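Local coordinates for protein Dye-decolorizing peroxidase (Irpex lacteus, PDB 7D8M) that probably acts as a heme b-dependent peroxidase of the dye-decolorizing family, at residues 309-321 with 386-400. Numbering follows the deposited sequence.
Sequences FTAHIRKTNPRDL and FPFSKGPSIQLGLDP. With HEM (protoporphyrin IX containing Fe), chain B.
The proximal heme site is built where His312, at the start of helix 312-316, meets Asp399 of loop 386-400. His312 NE2 binds the heme iron at 2.3 Å, while ND1 gives a straight hydrogen bond (179°) to the syn lone pair of Asp399 OD2 at 2.6 Å. The carboxylate oxygen lies in the imidazole plane, fixing the ring's rotation and probably making it more electron-rich, as in other heme peroxidases with a His-Asp pair. Asp399 OD1 is held by the backbone N of Val401 and Ile402. The Lys315 chain bends twice, at chi2 (-85°) and chi3 (-137°), bringing NZ to Phe386 O (2.6 Å) and Gly397 O (2.9 Å); Trp380 O is its third acceptor. Without the ammonium group, as with an alanine here, the carbonyls of Phe386 and Gly397 would probably lose their shared donor, freeing the loop to shift beside Asp399. Lys390 lays CE over one face of the Phe309 ring, and NZ forms a salt bridge with Asp320 OD2 (2.6 Å), nearly in line with its C-O bond. Arg314 NH2 grips the same oxygen from above the carboxylate plane, completing a salt-bridge network. Leu321 CD1 packs against Phe386 CZ and over a face of Phe388.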
loop_
_atom_site.group_PDB
_atom_site.type_symbol
_atom_site.label_atom_id
_atom_site.label_comp_id
_atom_site.label_asym_id
_atom_site.label_seq_id
_atom_site.Cartn_x
_atom_site.Cartn_y
_atom_site.Cartn_z
ATOM N N PHE A 309 2.109 -16.323 -13.697
ATOM C CA PHE A 309 3.312 -15.816 -13.054
ATOM C C PHE A 309 3.259 -14.310 -12.882
ATOM O O PHE A 309 3.980 -13.760 -12.043
ATOM C CB PHE A 309 4.541 -16.204 -13.881
ATOM C CG PHE A 309 4.810 -17.683 -13.905
ATOM C CD1 PHE A 309 4.537 -18.469 -12.795
ATOM C CD2 PHE A 309 5.344 -18.286 -15.037
ATOM C CE1 PHE A 309 4.789 -19.833 -12.809
ATOM C CE2 PHE A 309 5.604 -19.647 -15.059
ATOM C CZ PHE A 309 5.321 -20.421 -13.950
ATOM N N THR A 310 2.415 -13.638 -13.662
ATOM C CA THR A 310 2.319 -12.192 -13.695
ATOM C C THR A 310 1.116 -11.643 -12.939
ATOM O O THR A 310 0.873 -10.437 -13.006
ATOM C CB THR A 310 2.251 -11.733 -15.148
ATOM O OG1 THR A 310 1.188 -12.439 -15.790
ATOM C CG2 THR A 310 3.550 -12.060 -15.860
ATOM N N ALA A 311 0.329 -12.488 -12.271
ATOM C CA ALA A 311 -0.766 -11.976 -11.454
ATOM C C ALA A 311 -0.239 -10.990 -10.432
ATOM O O ALA A 311 0.847 -11.163 -9.877
ATOM C CB ALA A 311 -1.491 -13.093 -10.710
ATOM N N HIS A 312 -1.057 -9.973 -10.157
ATOM C CA HIS A 312 -0.643 -8.879 -9.292
ATOM C C HIS A 312 -0.050 -9.386 -7.983
ATOM O O HIS A 312 1.087 -9.049 -7.638
ATOM C CB HIS A 312 -1.836 -7.970 -9.018
ATOM C CG HIS A 312 -1.513 -6.836 -8.102
ATOM N ND1 HIS A 312 -0.374 -6.071 -8.249
ATOM C CD2 HIS A 312 -2.163 -6.343 -7.022
ATOM C CE1 HIS A 312 -0.344 -5.143 -7.307
ATOM N NE2 HIS A 312 -1.415 -5.291 -6.551
ATOM N N ILE A 313 -0.798 -10.219 -7.248
ATOM C CA ILE A 313 -0.326 -10.645 -5.930
ATOM C C ILE A 313 0.882 -11.561 -6.048
ATOM O O ILE A 313 1.700 -11.633 -5.124
ATOM C CB ILE A 313 -1.450 -11.312 -5.108
ATOM C CG1 ILE A 313 -1.868 -12.663 -5.702
ATOM C CG2 ILE A 313 -2.639 -10.364 -4.938
ATOM C CD1 ILE A 313 -2.696 -13.496 -4.749
ATOM N N ARG A 314 1.022 -12.279 -7.170
ATOM C CA ARG A 314 2.178 -13.146 -7.351
ATOM C C ARG A 314 3.414 -12.358 -7.797
ATOM O O ARG A 314 4.546 -12.785 -7.542
ATOM C CB ARG A 314 1.832 -14.264 -8.350
ATOM C CG ARG A 314 2.884 -15.381 -8.438
ATOM C CD ARG A 314 2.448 -16.562 -9.345
ATOM N NE ARG A 314 3.400 -17.675 -9.266
ATOM C CZ ARG A 314 3.110 -18.942 -9.556
ATOM N NH1 ARG A 314 1.889 -19.282 -9.957
ATOM N NH2 ARG A 314 4.044 -19.875 -9.443
ATOM N N LYS A 315 3.219 -11.211 -8.458
ATOM C CA LYS A 315 4.336 -10.318 -8.752
ATOM C C LYS A 315 4.845 -9.634 -7.479
ATOM O O LYS A 315 6.057 -9.571 -7.238
ATOM C CB LYS A 315 3.906 -9.274 -9.785
ATOM C CG LYS A 315 3.968 -9.741 -11.240
ATOM C CD LYS A 315 5.380 -9.568 -11.818
ATOM C CE LYS A 315 5.348 -9.004 -13.239
ATOM N NZ LYS A 315 6.726 -8.886 -13.811
ATOM N N THR A 316 3.936 -9.124 -6.649
ATOM C CA THR A 316 4.345 -8.314 -5.497
ATOM C C THR A 316 4.682 -9.142 -4.265
ATOM O O THR A 316 5.315 -8.620 -3.339
ATOM C CB THR A 316 3.253 -7.319 -5.113
ATOM O OG1 THR A 316 2.052 -8.036 -4.789
ATOM C CG2 THR A 316 2.994 -6.352 -6.253
ATOM N N ASN A 317 4.256 -10.401 -4.220
ATOM C CA ASN A 317 4.671 -11.341 -3.178
ATOM C C ASN A 317 4.869 -12.682 -3.858
ATOM O O ASN A 317 3.962 -13.526 -3.889
ATOM C CB ASN A 317 3.644 -11.428 -2.046
ATOM C CG ASN A 317 4.038 -12.444 -0.969
ATOM O OD1 ASN A 317 5.112 -13.049 -1.029
ATOM N ND2 ASN A 317 3.164 -12.628 0.024
ATOM N N PRO A 318 6.040 -12.904 -4.450
ATOM C CA PRO A 318 6.346 -14.190 -5.105
ATOM C C PRO A 318 6.632 -15.269 -4.064
ATOM O O PRO A 318 7.773 -15.653 -3.794
ATOM C CB PRO A 318 7.569 -13.849 -5.961
ATOM C CG PRO A 318 8.231 -12.718 -5.253
ATOM C CD PRO A 318 7.160 -11.950 -4.536
ATOM N N ARG A 319 5.546 -15.760 -3.455
ATOM C CA ARG A 319 5.663 -16.724 -2.365
ATOM C C ARG A 319 6.459 -17.955 -2.780
ATOM O O ARG A 319 7.167 -18.540 -1.953
ATOM C CB ARG A 319 4.271 -17.149 -1.880
ATOM C CG ARG A 319 3.359 -16.007 -1.480
ATOM C CD ARG A 319 1.935 -16.485 -1.262
ATOM N NE ARG A 319 1.055 -15.362 -0.944
ATOM C CZ ARG A 319 -0.026 -15.442 -0.176
ATOM N NH1 ARG A 319 -0.381 -16.606 0.358
ATOM N NH2 ARG A 319 -0.757 -14.353 0.050
ATOM N N ASP A 320 6.361 -18.362 -4.048
ATOM C CA ASP A 320 7.011 -19.600 -4.465
ATOM C C ASP A 320 8.522 -19.422 -4.574
ATOM O O ASP A 320 9.286 -20.316 -4.195
ATOM C CB ASP A 320 6.411 -20.093 -5.788
ATOM C CG ASP A 320 6.530 -19.077 -6.907
ATOM O OD1 ASP A 320 6.552 -17.850 -6.625
ATOM O OD2 ASP A 320 6.590 -19.506 -8.080
ATOM N N LEU A 321 8.974 -18.269 -5.066
ATOM C CA LEU A 321 10.408 -18.005 -5.123
ATOM C C LEU A 321 11.012 -17.982 -3.725
ATOM O O LEU A 321 12.052 -18.603 -3.476
ATOM C CB LEU A 321 10.678 -16.684 -5.843
ATOM C CG LEU A 321 10.170 -16.456 -7.266
ATOM C CD1 LEU A 321 10.999 -15.366 -7.903
ATOM C CD2 LEU A 321 10.188 -17.731 -8.136
ATOM N N PHE A 386 10.532 -10.559 -14.654
ATOM C CA PHE A 386 10.238 -11.109 -13.343
ATOM C C PHE A 386 8.863 -11.769 -13.343
ATOM O O PHE A 386 7.893 -11.183 -13.852
ATOM C CB PHE A 386 10.267 -10.036 -12.234
ATOM C CG PHE A 386 10.147 -10.624 -10.863
ATOM C CD1 PHE A 386 11.270 -11.148 -10.218
ATOM C CD2 PHE A 386 8.907 -10.741 -10.253
ATOM C CE1 PHE A 386 11.159 -11.743 -8.968
ATOM C CE2 PHE A 386 8.786 -11.327 -8.998
ATOM C CZ PHE A 386 9.918 -11.829 -8.352
ATOM N N PRO A 387 8.720 -12.959 -12.734
ATOM C CA PRO A 387 9.720 -13.690 -11.943
ATOM C C PRO A 387 10.775 -14.440 -12.755
ATOM O O PRO A 387 10.493 -15.001 -13.825
ATOM C CB PRO A 387 8.865 -14.689 -11.152
ATOM C CG PRO A 387 7.724 -14.993 -12.091
ATOM C CD PRO A 387 7.418 -13.657 -12.750
ATOM N N PHE A 388 11.999 -14.416 -12.236
ATOM C CA PHE A 388 13.040 -15.310 -12.709
ATOM C C PHE A 388 12.793 -16.714 -12.162
ATOM O O PHE A 388 11.934 -16.931 -11.292
ATOM C CB PHE A 388 14.421 -14.796 -12.292
ATOM C CG PHE A 388 14.654 -14.818 -10.801
ATOM C CD1 PHE A 388 15.244 -15.916 -10.195
ATOM C CD2 PHE A 388 14.271 -13.748 -10.012
ATOM C CE1 PHE A 388 15.452 -15.952 -8.836
ATOM C CE2 PHE A 388 14.474 -13.772 -8.636
ATOM C CZ PHE A 388 15.067 -14.872 -8.049
ATOM N N SER A 389 13.570 -17.672 -12.683
ATOM C CA SER A 389 13.584 -19.108 -12.377
ATOM C C SER A 389 12.510 -19.882 -13.132
ATOM O O SER A 389 12.360 -21.089 -12.880
ATOM C CB SER A 389 13.426 -19.434 -10.882
ATOM O OG SER A 389 12.105 -19.178 -10.431
ATOM N N LYS A 390 11.751 -19.252 -14.023
ATOM C CA LYS A 390 10.743 -19.989 -14.765
ATOM C C LYS A 390 11.366 -20.544 -16.046
ATOM O O LYS A 390 12.544 -20.317 -16.339
ATOM C CB LYS A 390 9.530 -19.101 -15.045
ATOM C CG LYS A 390 9.003 -18.377 -13.802
ATOM C CD LYS A 390 8.782 -19.368 -12.661
ATOM C CE LYS A 390 7.988 -18.751 -11.530
ATOM N NZ LYS A 390 7.685 -19.721 -10.451
ATOM N N GLY A 391 10.573 -21.284 -16.820
ATOM C CA GLY A 391 11.049 -21.845 -18.063
ATOM C C GLY A 391 11.606 -20.780 -18.985
ATOM O O GLY A 391 10.997 -19.723 -19.176
ATOM N N PRO A 392 12.769 -21.055 -19.596
ATOM C CA PRO A 392 13.490 -20.000 -20.339
ATOM C C PRO A 392 12.703 -19.384 -21.482
ATOM O O PRO A 392 12.968 -18.232 -21.846
ATOM C CB PRO A 392 14.743 -20.721 -20.862
ATOM C CG PRO A 392 14.852 -21.971 -20.073
ATOM C CD PRO A 392 13.475 -22.347 -19.629
ATOM N N SER A 393 11.748 -20.101 -22.067
ATOM C CA SER A 393 10.953 -19.545 -23.157
ATOM C C SER A 393 9.636 -18.944 -22.688
ATOM O O SER A 393 8.903 -18.374 -23.505
ATOM C CB SER A 393 10.681 -20.629 -24.212
ATOM O OG SER A 393 9.630 -21.482 -23.781
ATOM N N ILE A 394 9.316 -19.066 -21.404
ATOM C CA ILE A 394 8.032 -18.612 -20.878
ATOM C C ILE A 394 8.074 -17.090 -20.763
ATOM O O ILE A 394 8.854 -16.540 -19.986
ATOM C CB ILE A 394 7.716 -19.268 -19.531
ATOM C CG1 ILE A 394 7.503 -20.777 -19.719
ATOM C CG2 ILE A 394 6.482 -18.625 -18.898
ATOM C CD1 ILE A 394 7.383 -21.531 -18.401
ATOM N N GLN A 395 7.250 -16.416 -21.561
ATOM C CA GLN A 395 7.169 -14.967 -21.552
ATOM C C GLN A 395 6.371 -14.491 -20.344
ATOM O O GLN A 395 5.441 -15.155 -19.880
ATOM C CB GLN A 395 6.522 -14.465 -22.844
ATOM C CG GLN A 395 7.335 -14.734 -24.119
ATOM C CD GLN A 395 6.516 -14.524 -25.397
ATOM O OE1 GLN A 395 5.686 -15.369 -25.774
ATOM N NE2 GLN A 395 6.747 -13.400 -26.067
ATOM N N LEU A 396 6.742 -13.322 -19.832
ATOM C CA LEU A 396 6.170 -12.846 -18.579
ATOM C C LEU A 396 5.498 -11.500 -18.789
ATOM O O LEU A 396 4.274 -11.440 -18.956
ATOM C CB LEU A 396 7.261 -12.779 -17.505
ATOM C CG LEU A 396 8.004 -14.108 -17.328
ATOM C CD1 LEU A 396 9.393 -13.926 -16.737
ATOM C CD2 LEU A 396 7.194 -15.107 -16.507
ATOM N N GLY A 397 6.283 -10.420 -18.816
ATOM C CA GLY A 397 5.722 -9.098 -19.002
ATOM C C GLY A 397 5.423 -8.411 -17.680
ATOM O O GLY A 397 5.901 -8.808 -16.611
ATOM N N LEU A 398 4.596 -7.369 -17.761
ATOM C CA LEU A 398 4.328 -6.495 -16.625
ATOM C C LEU A 398 3.171 -7.010 -15.776
ATOM O O LEU A 398 2.303 -7.763 -16.238
ATOM C CB LEU A 398 4.004 -5.076 -17.097
ATOM C CG LEU A 398 5.036 -4.331 -17.945
ATOM C CD1 LEU A 398 4.707 -2.840 -17.973
ATOM C CD2 LEU A 398 6.456 -4.585 -17.434
ATOM N N ASP A 399 3.173 -6.591 -14.509
ATOM C CA ASP A 399 1.995 -6.692 -13.675
ATOM C C ASP A 399 0.830 -6.023 -14.409
ATOM O O ASP A 399 0.949 -4.859 -14.815
ATOM C CB ASP A 399 2.291 -6.013 -12.336
ATOM C CG ASP A 399 1.145 -6.111 -11.327
ATOM O OD1 ASP A 399 -0.024 -5.848 -11.683
ATOM O OD2 ASP A 399 1.435 -6.424 -10.151
ATOM N N PRO A 400 -0.274 -6.730 -14.655
ATOM C CA PRO A 400 -1.356 -6.138 -15.447
ATOM C C PRO A 400 -2.223 -5.172 -14.659
ATOM O O PRO A 400 -3.085 -4.513 -15.253
ATOM C CB PRO A 400 -2.154 -7.368 -15.902
ATOM C CG PRO A 400 -1.944 -8.345 -14.783
ATOM C CD PRO A 400 -0.528 -8.148 -14.344
HETATM C CHA HEM B . -2.539 -7.250 -2.925
HETATM C CHB HEM B . -5.307 -4.186 -5.469
HETATM C CHC HEM B . -1.583 -1.072 -5.703
HETATM C CHD HEM B . 1.308 -4.351 -3.603
HETATM C C1A HEM B . -3.622 -6.694 -3.569
HETATM C C2A HEM B . -4.958 -7.254 -3.640
HETATM C C3A HEM B . -5.723 -6.393 -4.334
HETATM C C4A HEM B . -4.898 -5.270 -4.722
HETATM C CMA HEM B . -7.216 -6.526 -4.687
HETATM C CAA HEM B . -5.386 -8.603 -3.001
HETATM C CBA HEM B . -5.856 -8.383 -1.564
HETATM C CGA HEM B . -4.784 -8.765 -0.562
HETATM O O1A HEM B . -4.047 -9.749 -0.810
HETATM O O2A HEM B . -4.683 -8.101 0.507
HETATM C C1B HEM B . -4.545 -3.069 -5.715
HETATM C C2B HEM B . -5.028 -1.858 -6.337
HETATM C C3B HEM B . -3.991 -1.002 -6.411
HETATM C C4B HEM B . -2.836 -1.641 -5.824
HETATM C CMB HEM B . -6.490 -1.675 -6.841
HETATM C CAB HEM B . -3.944 0.447 -6.959
HETATM C CBB HEM B . -5.030 1.210 -7.124
HETATM C C1C HEM B . -0.448 -1.702 -5.222
HETATM C C2C HEM B . 0.912 -1.190 -5.255
HETATM C C3C HEM B . 1.712 -2.100 -4.664
HETATM C C4C HEM B . 0.882 -3.221 -4.264
HETATM C CMC HEM B . 1.288 0.189 -5.851
HETATM C CAC HEM B . 3.248 -2.079 -4.443
HETATM C CBC HEM B . 4.088 -1.352 -5.200
HETATM C C1D HEM B . 0.495 -5.360 -3.129
HETATM C C2D HEM B . 0.864 -6.418 -2.202
HETATM C C3D HEM B . -0.192 -7.213 -2.023
HETATM C C4D HEM B . -1.281 -6.693 -2.828
HETATM C CMD HEM B . 2.234 -6.620 -1.535
HETATM C CAD HEM B . -0.240 -8.468 -1.129
HETATM C CBD HEM B . 0.210 -9.673 -1.961
HETATM C CGD HEM B . 0.292 -10.932 -1.125
HETATM O O1D HEM B . -0.110 -12.010 -1.635
HETATM O O2D HEM B . 0.748 -10.865 0.051
HETATM N NA HEM B . -3.621 -5.493 -4.244
HETATM N NB HEM B . -3.200 -2.909 -5.409
HETATM N NC HEM B . -0.420 -2.940 -4.623
HETATM N ND HEM B . -0.831 -5.546 -3.481
HETATM FE FE HEM B . -1.977 -4.271 -4.594
#